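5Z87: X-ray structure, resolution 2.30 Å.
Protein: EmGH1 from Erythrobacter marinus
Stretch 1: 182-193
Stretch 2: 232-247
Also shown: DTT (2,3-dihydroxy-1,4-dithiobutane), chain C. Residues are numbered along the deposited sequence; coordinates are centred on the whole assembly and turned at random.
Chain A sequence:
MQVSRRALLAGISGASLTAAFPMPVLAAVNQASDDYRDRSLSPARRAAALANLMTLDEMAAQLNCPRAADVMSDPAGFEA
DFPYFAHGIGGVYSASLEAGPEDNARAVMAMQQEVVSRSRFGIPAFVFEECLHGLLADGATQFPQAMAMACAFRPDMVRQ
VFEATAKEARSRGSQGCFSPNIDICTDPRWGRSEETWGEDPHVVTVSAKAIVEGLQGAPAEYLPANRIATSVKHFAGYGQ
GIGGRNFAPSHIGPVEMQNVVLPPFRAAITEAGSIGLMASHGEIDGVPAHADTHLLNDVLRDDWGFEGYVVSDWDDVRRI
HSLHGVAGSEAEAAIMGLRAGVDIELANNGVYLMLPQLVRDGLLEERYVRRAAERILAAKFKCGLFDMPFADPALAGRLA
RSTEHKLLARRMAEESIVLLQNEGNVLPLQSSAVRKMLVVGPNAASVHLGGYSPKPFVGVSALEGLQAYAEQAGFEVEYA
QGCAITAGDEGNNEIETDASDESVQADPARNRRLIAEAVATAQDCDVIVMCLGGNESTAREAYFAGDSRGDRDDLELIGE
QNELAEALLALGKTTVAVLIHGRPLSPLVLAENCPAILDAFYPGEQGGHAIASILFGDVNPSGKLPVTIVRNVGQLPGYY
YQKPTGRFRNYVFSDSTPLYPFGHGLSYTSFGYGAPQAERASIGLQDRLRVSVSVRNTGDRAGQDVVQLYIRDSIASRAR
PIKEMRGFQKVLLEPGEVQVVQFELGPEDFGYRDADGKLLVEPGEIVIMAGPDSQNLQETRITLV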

ATOM      1  N   ILE A 182       7.109  -6.628  18.120  1.00 18.09           N
ATOM      2  CA  ILE A 182       6.457  -5.350  18.341  1.00 13.87           C
ATOM      3  C   ILE A 182       6.330  -4.605  17.018  1.00 21.05           C
ATOM      4  O   ILE A 182       6.412  -3.374  16.971  1.00 16.21           O
ATOM      5  CB  ILE A 182       7.192  -4.524  19.402  1.00 17.93           C
ATOM      6  CG1 ILE A 182       8.666  -4.334  19.041  1.00 15.00           C
ATOM      7  CG2 ILE A 182       7.074  -5.230  20.745  1.00 15.51           C
ATOM      8  CD1 ILE A 182       9.439  -3.529  20.104  1.00 17.96           C
ATOM      9  N   ASP A 183       6.113  -5.357  15.940  1.00 17.99           N
ATOM     10  CA  ASP A 183       5.727  -4.774  14.664  1.00 16.94           C
ATOM     11  C   ASP A 183       4.319  -4.185  14.757  1.00 21.18           C
ATOM     12  O   ASP A 183       3.550  -4.480  15.676  1.00 18.86           O
ATOM     13  CB  ASP A 183       5.785  -5.830  13.553  1.00 19.48           C
ATOM     14  CG  ASP A 183       7.183  -6.447  13.401  1.00 26.97           C
ATOM     15  OD1 ASP A 183       8.168  -5.670  13.403  1.00 26.60           O
ATOM     16  OD2 ASP A 183       7.301  -7.694  13.294  1.00 20.87           O
ATOM     17  N   ILE A 184       3.989  -3.339  13.787  1.00 21.72           N
ATOM     18  CA  ILE A 184       2.695  -2.674  13.711  1.00 17.53           C
ATOM     19  C   ILE A 184       1.884  -3.375  12.638  1.00 18.51           C
ATOM     20  O   ILE A 184       2.350  -3.523  11.502  1.00 16.52           O
ATOM     21  CB  ILE A 184       2.860  -1.181  13.380  1.00 18.35           C
ATOM     22  CG1 ILE A 184       3.966  -0.562  14.243  1.00 18.05           C
ATOM     23  CG2 ILE A 184       1.536  -0.430  13.519  1.00 20.22           C
ATOM     24  CD1 ILE A 184       3.637  -0.527  15.736  1.00 18.78           C
ATOM     25  N   CYS A 185       0.675  -3.815  12.990  1.00 24.03           N
ATOM     26  CA  CYS A 185      -0.191  -4.507  12.032  1.00 20.58           C
ATOM     27  C   CYS A 185      -1.022  -3.466  11.298  1.00 15.66           C
ATOM     28  O   CYS A 185      -2.107  -3.097  11.736  1.00 20.84           O
ATOM     29  CB  CYS A 185      -1.095  -5.525  12.723  1.00 16.65           C
ATOM     30  SG  CYS A 185      -2.162  -6.428  11.506  1.00 20.34           S
ATOM     31  N   THR A 186      -0.507  -2.976  10.171  1.00 22.19           N
ATOM     32  CA  THR A 186      -1.268  -2.094   9.293  1.00 17.79           C
ATOM     33  C   THR A 186      -1.892  -2.831   8.113  1.00 20.13           C
ATOM     34  O   THR A 186      -2.677  -2.236   7.369  1.00 24.57           O
ATOM     35  CB  THR A 186      -0.378  -0.966   8.750  1.00 17.77           C
ATOM     36  OG1 THR A 186       0.713  -1.541   8.017  1.00 18.63           O
ATOM     37  CG2 THR A 186       0.158  -0.097   9.882  1.00 14.00           C
ATOM     38  N   ASP A 187      -1.550  -4.100   7.903  1.00 15.51           N
ATOM     39  CA  ASP A 187      -2.050  -4.848   6.752  1.00 26.72           C
ATOM     40  C   ASP A 187      -2.460  -6.248   7.193  1.00 25.11           C
ATOM     41  O   ASP A 187      -1.612  -7.154   7.288  1.00 17.04           O
ATOM     42  CB  ASP A 187      -1.017  -4.906   5.633  1.00 19.50           C
ATOM     43  CG  ASP A 187      -1.650  -5.200   4.284  1.00 24.47           C
ATOM     44  OD1 ASP A 187      -2.562  -6.055   4.224  1.00 24.25           O
ATOM     45  OD2 ASP A 187      -1.237  -4.574   3.283  1.00 26.07           O
ATOM     46  N   PRO A 188      -3.754  -6.468   7.446  1.00 16.91           N
ATOM     47  CA  PRO A 188      -4.195  -7.764   7.987  1.00 18.01           C
ATOM     48  C   PRO A 188      -4.052  -8.927   7.012  1.00 17.67           C
ATOM     49  O   PRO A 188      -4.256 -10.075   7.435  1.00 21.84           O
ATOM     50  CB  PRO A 188      -5.675  -7.516   8.361  1.00 15.98           C
ATOM     51  CG  PRO A 188      -6.092  -6.305   7.587  1.00 16.92           C
ATOM     52  CD  PRO A 188      -4.844  -5.481   7.364  1.00 15.81           C
ATOM     53  N   ARG A 189      -3.704  -8.679   5.742  1.00 12.70           N
ATOM     54  CA  ARG A 189      -3.394  -9.778   4.824  1.00 13.88           C
ATOM     55  C   ARG A 189      -2.177 -10.562   5.289  1.00 16.46           C
ATOM     56  O   ARG A 189      -2.029 -11.743   4.954  1.00 19.62           O
ATOM     57  CB  ARG A 189      -3.125  -9.248   3.412  1.00 18.38           C
ATOM     58  CG  ARG A 189      -4.325  -8.633   2.694  1.00 15.28           C
ATOM     59  CD  ARG A 189      -3.899  -8.025   1.362  1.00 15.26           C
ATOM     60  NE  ARG A 189      -3.184  -6.749   1.502  1.00 14.77           N
ATOM     61  CZ  ARG A 189      -2.726  -6.047   0.467  1.00 18.41           C
ATOM     62  NH1 ARG A 189      -2.905  -6.506  -0.769  1.00 12.79           N
ATOM     63  NH2 ARG A 189      -2.083  -4.898   0.657  1.00 17.68           N
ATOM     64  N   TRP A 190      -1.288  -9.903   6.028  1.00 18.14           N
ATOM     65  CA  TRP A 190      -0.042 -10.485   6.510  1.00 18.01           C
ATOM     66  C   TRP A 190      -0.295 -11.695   7.405  1.00 15.33           C
ATOM     67  O   TRP A 190      -0.987 -11.591   8.426  1.00 15.23           O
ATOM     68  CB  TRP A 190       0.726  -9.414   7.276  1.00 17.25           C
ATOM     69  CG  TRP A 190       2.176  -9.723   7.548  1.00 17.69           C
ATOM     70  CD1 TRP A 190       3.048 -10.409   6.750  1.00 17.31           C
ATOM     71  CD2 TRP A 190       2.910  -9.325   8.703  1.00 13.63           C
ATOM     72  NE1 TRP A 190       4.290 -10.455   7.350  1.00 17.95           N
ATOM     73  CE2 TRP A 190       4.226  -9.786   8.544  1.00 19.04           C
ATOM     74  CE3 TRP A 190       2.580  -8.609   9.862  1.00 15.61           C
ATOM     75  CZ2 TRP A 190       5.212  -9.560   9.503  1.00 15.11           C
ATOM     76  CZ3 TRP A 190       3.560  -8.388  10.807  1.00 17.42           C
ATOM     77  CH2 TRP A 190       4.860  -8.850  10.615  1.00 13.35           C
ATOM     78  N   GLY A 191       0.278 -12.837   7.024  1.00 13.06           N
ATOM     79  CA  GLY A 191       0.115 -14.067   7.784  1.00 17.53           C
ATOM     80  C   GLY A 191       0.652 -14.010   9.206  1.00 20.57           C
ATOM     81  O   GLY A 191       0.299 -14.876  10.014  1.00 21.73           O
ATOM     82  N   ARG A 192       1.466 -13.005   9.538  1.00 16.81           N
ATOM     83  CA  ARG A 192       2.030 -12.863  10.870  1.00 15.88           C
ATOM     84  C   ARG A 192       1.304 -11.832  11.714  1.00 16.84           C
ATOM     85  O   ARG A 192       1.777 -11.508  12.812  1.00 21.99           O
ATOM     86  CB  ARG A 192       3.520 -12.511  10.788  1.00 14.08           C
ATOM     87  CG  ARG A 192       4.329 -13.521   9.975  1.00 15.95           C
ATOM     88  CD  ARG A 192       5.818 -13.304  10.132  1.00 14.14           C
ATOM     89  NE  ARG A 192       6.278 -13.755  11.437  1.00 20.95           N
ATOM     90  CZ  ARG A 192       7.553 -13.907  11.783  1.00 23.21           C
ATOM     91  NH1 ARG A 192       8.506 -13.639  10.907  1.00 16.76           N
ATOM     92  NH2 ARG A 192       7.871 -14.333  13.011  1.00 21.27           N
ATOM     93  N   SER A 193       0.172 -11.307  11.227  1.00 14.75           N
ATOM     94  CA  SER A 193      -0.594 -10.324  11.989  1.00 18.23           C
ATOM     95  C   SER A 193      -0.809 -10.749  13.447  1.00 19.97           C
ATOM     96  O   SER A 193      -0.672  -9.930  14.367  1.00 15.29           O
ATOM     97  CB  SER A 193      -1.945 -10.072  11.313  1.00 14.40           C
ATOM     98  OG  SER A 193      -1.782  -9.568   9.997  1.00 17.64           O
ATOM     99  N   VAL A 232      13.672  -7.685  20.997  1.00 19.82           N
ATOM    100  CA  VAL A 232      12.494  -7.109  20.360  1.00 19.64           C
ATOM    101  C   VAL A 232      12.683  -7.108  18.847  1.00 22.55           C
ATOM    102  O   VAL A 232      13.774  -6.818  18.335  1.00 18.47           O
ATOM    103  CB  VAL A 232      12.225  -5.703  20.916  1.00 16.55           C
ATOM    104  CG1 VAL A 232      11.804  -5.804  22.376  1.00 13.35           C
ATOM    105  CG2 VAL A 232      13.482  -4.843  20.801  1.00 17.35           C
ATOM    106  N   LYS A 233      11.624  -7.471  18.123  1.00 16.04           N
ATOM    107  CA  LYS A 233      11.705  -7.699  16.689  1.00 14.96           C
ATOM    108  C   LYS A 233      10.418  -7.186  16.050  1.00 20.39           C
ATOM    109  O   LYS A 233       9.420  -6.977  16.746  1.00 17.94           O
ATOM    110  CB  LYS A 233      11.936  -9.187  16.402  1.00 16.77           C
ATOM    111  CG  LYS A 233      10.802 -10.075  16.884  1.00 20.89           C
ATOM    112  CD  LYS A 233      11.064 -11.533  16.594  1.00 20.85           C
ATOM    113  CE  LYS A 233       9.772 -12.350  16.738  1.00 24.94           C
ATOM    114  NZ  LYS A 233      10.015 -13.841  16.806  1.00 20.64           N
ATOM    115  N   HIS A 234      10.427  -6.951  14.728  1.00 18.24           N
ATOM    116  CA  HIS A 234      11.581  -7.019  13.837  1.00 17.49           C
ATOM    117  C   HIS A 234      11.955  -5.627  13.327  1.00 19.38           C
ATOM    118  O   HIS A 234      11.164  -5.003  12.630  1.00 17.37           O
ATOM    119  CB  HIS A 234      11.291  -7.938  12.653  1.00 17.88           C
ATOM    120  CG  HIS A 234      10.683  -9.253  13.031  1.00 17.94           C
ATOM    121  ND1 HIS A 234       9.379  -9.376  13.462  1.00 19.33           N
ATOM    122  CD2 HIS A 234      11.194 -10.509  13.007  1.00 16.79           C
ATOM    123  CE1 HIS A 234       9.115 -10.650  13.695  1.00 21.14           C
ATOM    124  NE2 HIS A 234      10.197 -11.359  13.420  1.00 20.92           N
ATOM    125  N   PHE A 235      13.172  -5.179  13.658  1.00 14.98           N
ATOM    126  CA  PHE A 235      13.634  -3.799  13.470  1.00 15.61           C
ATOM    127  C   PHE A 235      13.952  -3.531  12.001  1.00 18.11           C
ATOM    128  O   PHE A 235      14.909  -4.102  11.471  1.00 19.08           O
ATOM    129  CB  PHE A 235      14.888  -3.597  14.317  1.00 20.35           C
ATOM    130  CG  PHE A 235      15.185  -2.178  14.673  1.00 13.92           C
ATOM    131  CD1 PHE A 235      14.267  -1.417  15.374  1.00 12.43           C
ATOM    132  CD2 PHE A 235      16.419  -1.623  14.355  1.00 17.28           C
ATOM    133  CE1 PHE A 235      14.559  -0.106  15.735  1.00 13.14           C
ATOM    134  CE2 PHE A 235      16.725  -0.314  14.705  1.00 14.62           C
ATOM    135  CZ  PHE A 235      15.799   0.449  15.403  1.00 14.69           C
ATOM    136  N   ALA A 236      13.186  -2.670  11.322  1.00 17.27           N
ATOM    137  CA  ALA A 236      11.973  -1.992  11.781  1.00 19.56           C
ATOM    138  C   ALA A 236      11.085  -1.822  10.553  1.00 23.41           C
ATOM    139  O   ALA A 236      11.601  -1.591   9.454  1.00 25.77           O
ATOM    140  CB  ALA A 236      12.285  -0.630  12.407  1.00 19.06           C
ATOM    141  N   GLY A 237       9.768  -1.936  10.727  1.00 19.68           N
ATOM    142  CA  GLY A 237       8.824  -1.822   9.626  1.00 19.88           C
ATOM    143  C   GLY A 237       8.422  -3.130   8.976  1.00 21.83           C
ATOM    144  O   GLY A 237       7.825  -3.111   7.895  1.00 17.77           O
ATOM    145  N   TYR A 238       8.724  -4.264   9.604  1.00 15.28           N
ATOM    146  CA  TYR A 238       8.472  -5.555   8.980  1.00 14.06           C
ATOM    147  C   TYR A 238       6.986  -5.756   8.672  1.00 15.28           C
ATOM    148  O   TYR A 238       6.641  -6.395   7.669  1.00 19.01           O
ATOM    149  CB  TYR A 238       9.036  -6.636   9.902  1.00 14.32           C
ATOM    150  CG  TYR A 238       8.918  -8.070   9.459  1.00 17.49           C
ATOM    151  CD1 TYR A 238       9.145  -8.449   8.142  1.00 18.44           C
ATOM    152  CD2 TYR A 238       8.637  -9.066  10.398  1.00 16.99           C
ATOM    153  CE1 TYR A 238       9.048  -9.795   7.760  1.00 21.88           C
ATOM    154  CE2 TYR A 238       8.550 -10.392  10.036  1.00 18.20           C
ATOM    155  CZ  TYR A 238       8.745 -10.757   8.720  1.00 19.73           C
ATOM    156  OH  TYR A 238       8.638 -12.089   8.382  1.00 21.77           O
ATOM    157  N   GLY A 239       6.097  -5.159   9.469  1.00 17.21           N
ATOM    158  CA  GLY A 239       4.668  -5.330   9.270  1.00 16.38           C
ATOM    159  C   GLY A 239       4.092  -4.586   8.076  1.00 24.93           C
ATOM    160  O   GLY A 239       2.961  -4.883   7.664  1.00 20.39           O
ATOM    161  N   GLN A 240       4.839  -3.640   7.500  1.00 17.18           N
ATOM    162  CA  GLN A 240       4.313  -2.783   6.445  1.00 20.05           C
ATOM    163  C   GLN A 240       4.622  -3.316   5.051  1.00 16.16           C
ATOM    164  O   GLN A 240       4.440  -2.586   4.072  1.00 16.64           O
ATOM    165  CB  GLN A 240       4.849  -1.348   6.606  1.00 12.54           C
ATOM    166  CG  GLN A 240       4.234  -0.566   7.773  1.00 14.20           C
ATOM    167  CD  GLN A 240       4.446  -1.257   9.137  1.00 18.92           C
ATOM    168  OE1 GLN A 240       5.568  -1.367   9.613  1.00 18.05           O
ATOM    169  NE2 GLN A 240       3.357  -1.728   9.755  1.00 17.97           N
ATOM    170  N   GLY A 241       5.083  -4.565   4.936  1.00 15.33           N
ATOM    171  CA  GLY A 241       5.402  -5.109   3.626  1.00 16.28           C
ATOM    172  C   GLY A 241       4.251  -4.980   2.641  1.00 18.28           C
ATOM    173  O   GLY A 241       3.090  -5.204   3.012  1.00 20.49           O
ATOM    174  N   ILE A 242       4.541  -4.590   1.398  1.00 14.20           N
ATOM    175  CA  ILE A 242       3.466  -4.340   0.448  1.00 16.15           C
ATOM    176  C   ILE A 242       2.735  -5.640   0.148  1.00 17.05           C
ATOM    177  O   ILE A 242       3.291  -6.741   0.265  1.00 17.15           O
ATOM    178  CB  ILE A 242       3.982  -3.692  -0.851  1.00 18.16           C
ATOM    179  CG1 ILE A 242       5.013  -4.593  -1.548  1.00 15.78           C
ATOM    180  CG2 ILE A 242       4.488  -2.287  -0.580  1.00 19.62           C
ATOM    181  CD1 ILE A 242       5.562  -4.005  -2.877  1.00 15.68           C
ATOM    182  N   GLY A 243       1.461  -5.510  -0.222  1.00 20.24           N
ATOM    183  CA  GLY A 243       0.651  -6.661  -0.548  1.00 17.71           C
ATOM    184  C   GLY A 243       0.288  -7.538   0.624  1.00 18.88           C
ATOM    185  O   GLY A 243      -0.430  -8.525   0.425  1.00 16.89           O
ATOM    186  N   GLY A 244       0.727  -7.192   1.841  1.00 13.73           N
ATOM    187  CA  GLY A 244       0.627  -8.101   2.955  1.00 12.68           C
ATOM    188  C   GLY A 244       1.479  -9.324   2.777  1.00 16.58           C
ATOM    189  O   GLY A 244       1.227 -10.351   3.403  1.00 21.17           O
ATOM    190  N   ARG A 245       2.482  -9.240   1.917  1.00 14.64           N
ATOM    191  CA  ARG A 245       3.291 -10.381   1.548  1.00 20.38           C
ATOM    192  C   ARG A 245       4.549 -10.415   2.406  1.00 22.44           C
ATOM    193  O   ARG A 245       5.267  -9.410   2.512  1.00 21.45           O
ATOM    194  CB  ARG A 245       3.622 -10.315   0.062  1.00 18.28           C
ATOM    195  CG  ARG A 245       2.358 -10.255  -0.798  1.00 20.76           C
ATOM    196  CD  ARG A 245       2.687 -10.380  -2.293  1.00 14.40           C
ATOM    197  NE  ARG A 245       3.307  -9.174  -2.845  1.00 18.59           N
ATOM    198  CZ  ARG A 245       2.667  -8.266  -3.588  1.00 16.80           C
ATOM    199  NH1 ARG A 245       1.382  -8.419  -3.842  1.00 16.23           N
ATOM    200  NH2 ARG A 245       3.309  -7.201  -4.075  1.00 17.34           N
ATOM    201  N   ASN A 246       4.784 -11.558   3.049  1.00 17.79           N
ATOM    202  CA  ASN A 246       5.960 -11.723   3.887  1.00 22.56           C
ATOM    203  C   ASN A 246       7.219 -11.522   3.055  1.00 17.73           C
ATOM    204  O   ASN A 246       7.315 -12.007   1.928  1.00 22.59           O
ATOM    205  CB  ASN A 246       5.946 -13.115   4.521  1.00 22.55           C
ATOM    206  CG  ASN A 246       6.777 -13.196   5.792  1.00 21.16           C
ATOM    207  OD1 ASN A 246       6.784 -12.274   6.604  1.00 21.03           O
ATOM    208  ND2 ASN A 246       7.481 -14.311   5.965  1.00 19.68           N
ATOM    209  N   PHE A 247       8.174 -10.771   3.606  1.00 20.72           N
ATOM    210  CA  PHE A 247       9.471 -10.405   3.034  1.00 21.20           C
ATOM    211  C   PHE A 247       9.399  -9.173   2.114  1.00 26.27           C
ATOM    212  O   PHE A 247      10.448  -8.656   1.744  1.00 20.36           O
ATOM    213  CB  PHE A 247      10.150 -11.536   2.233  1.00 22.13           C
ATOM    214  CG  PHE A 247      10.704 -12.652   3.074  1.00 23.49           C
ATOM    215  CD1 PHE A 247       9.903 -13.743   3.426  1.00 22.56           C
ATOM    216  CD2 PHE A 247      12.043 -12.644   3.464  1.00 20.88           C
ATOM    217  CE1 PHE A 247      10.412 -14.790   4.183  1.00 21.46           C
ATOM    218  CE2 PHE A 247      12.570 -13.679   4.224  1.00 20.62           C
ATOM    219  CZ  PHE A 247      11.753 -14.756   4.592  1.00 27.22           C
TER
HETATM  220  S1  DTT C 801      12.141 -15.997  10.463  1.00 58.96           S
HETATM  221  C1  DTT C 801      11.404 -14.890  11.723  1.00 31.68           C
HETATM  222  C2  DTT C 801      11.236 -15.311  13.206  1.00 38.34           C
HETATM  223  O2  DTT C 801      10.829 -14.131  13.895  1.00 28.49           O
HETATM  224  C3  DTT C 801      12.399 -15.996  13.970  1.00 35.22           C
HETATM  225  O3  DTT C 801      12.408 -15.649  15.360  1.00 26.79           O
HETATM  226  C4  DTT C 801      12.300 -17.515  13.924  1.00 45.60           C
HETATM  227  S4  DTT C 801      13.295 -18.356  12.661  1.00 56.61           S
HETATM  228  O   HOH W   1       8.367  -3.122  12.880  1.00 15.85           O
HETATM  229  O   HOH W   2       6.006  -3.167  11.425  1.00 13.50           O
HETATM  230  O   HOH W   3       0.436  -5.767   8.870  1.00 17.86           O
HETATM  231  O   HOH W   4       1.064  -3.298   3.492  1.00 21.52           O

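The two stretches bury 896 Å² between them, in a contact that combines hydrogen bonds with the packing of the W190 ring. At I182 the link is main chain to main chain: I182 N donates to K233 O at 2.7 Å with an N-H...O angle of 165°. The side chain (chi1 p, chi2 t) extends so that CD1 packs 3.6 Å from V232 CB, an apolar contact suited to this buried position.

D183 points toward stretch 2 and uses both carboxylate oxygens on H234, which follows a cis peptide bond. H234 N donates to D183 OD1 (2.9 Å, 161°) and H234 ND1 to D183 OD2 (2.7 Å, 157°), the latter near the imidazole plane. Water 1 extends the link, donating to D183 OD1 (2.6 Å) and accepting from G237 N (2.8 Å). G237, at phi 94°, suits a backbone that would jam a CB against the preceding carbonyl.

I184 contributes mainly its backbone. Its O accepts from Q240 NE2 at 2.7 Å, though the 131° angle is bent; the same NE2 donates more linearly to T186 OG1 (3.2 Å, 167°). Water 2 accepts from I184 N (3.1 Å) and G239 N (2.8 Å) and donates to Q240 OE1 (2.6 Å), so both ends of the amide are engaged. G239 is closely fitted: a CB there would lie 2.3 Å from I184 O.

D187 and R189 form a salt bridge within stretch 1, R189 NH2 to D187 OD2 at 2.8 Å, supported by R189 NE to D187 OD1 at 2.9 Å. One guanidinium face lies against the G243-G244 backbone, with R189 CZ 3.4 Å from G243 C. G244, at positive phi, leaves the necessary room, since a CB would sit 2.4 Å from R189 CB. Water 4 joins D187 OD2 (2.6 Å) to G241 O (2.8 Å).

W190 has the largest covered area, 97 Å². G239 CA lies over its six-membered ring, 3.9 Å from the centroid and 22° off the normal, while the ring's edge meets the face of Y238 at an interplanar angle of 87°. The indole nitrogen is satisfied too: NE1 donates to N246 OD1 (3.2 Å, 164°). W190 CA also makes a CA-H...O contact with G244 O at 3.4 Å.

R192 reaches across to donate from NH1 to Y238 OH (3.0 Å, 149°). Its NH2 approaches K233 NZ at 4.4 Å, a like-charged pair bridged by DTT: O2 accepts from R192 NH2 (3.1 Å, 165°) and K233 NZ (3.0 Å).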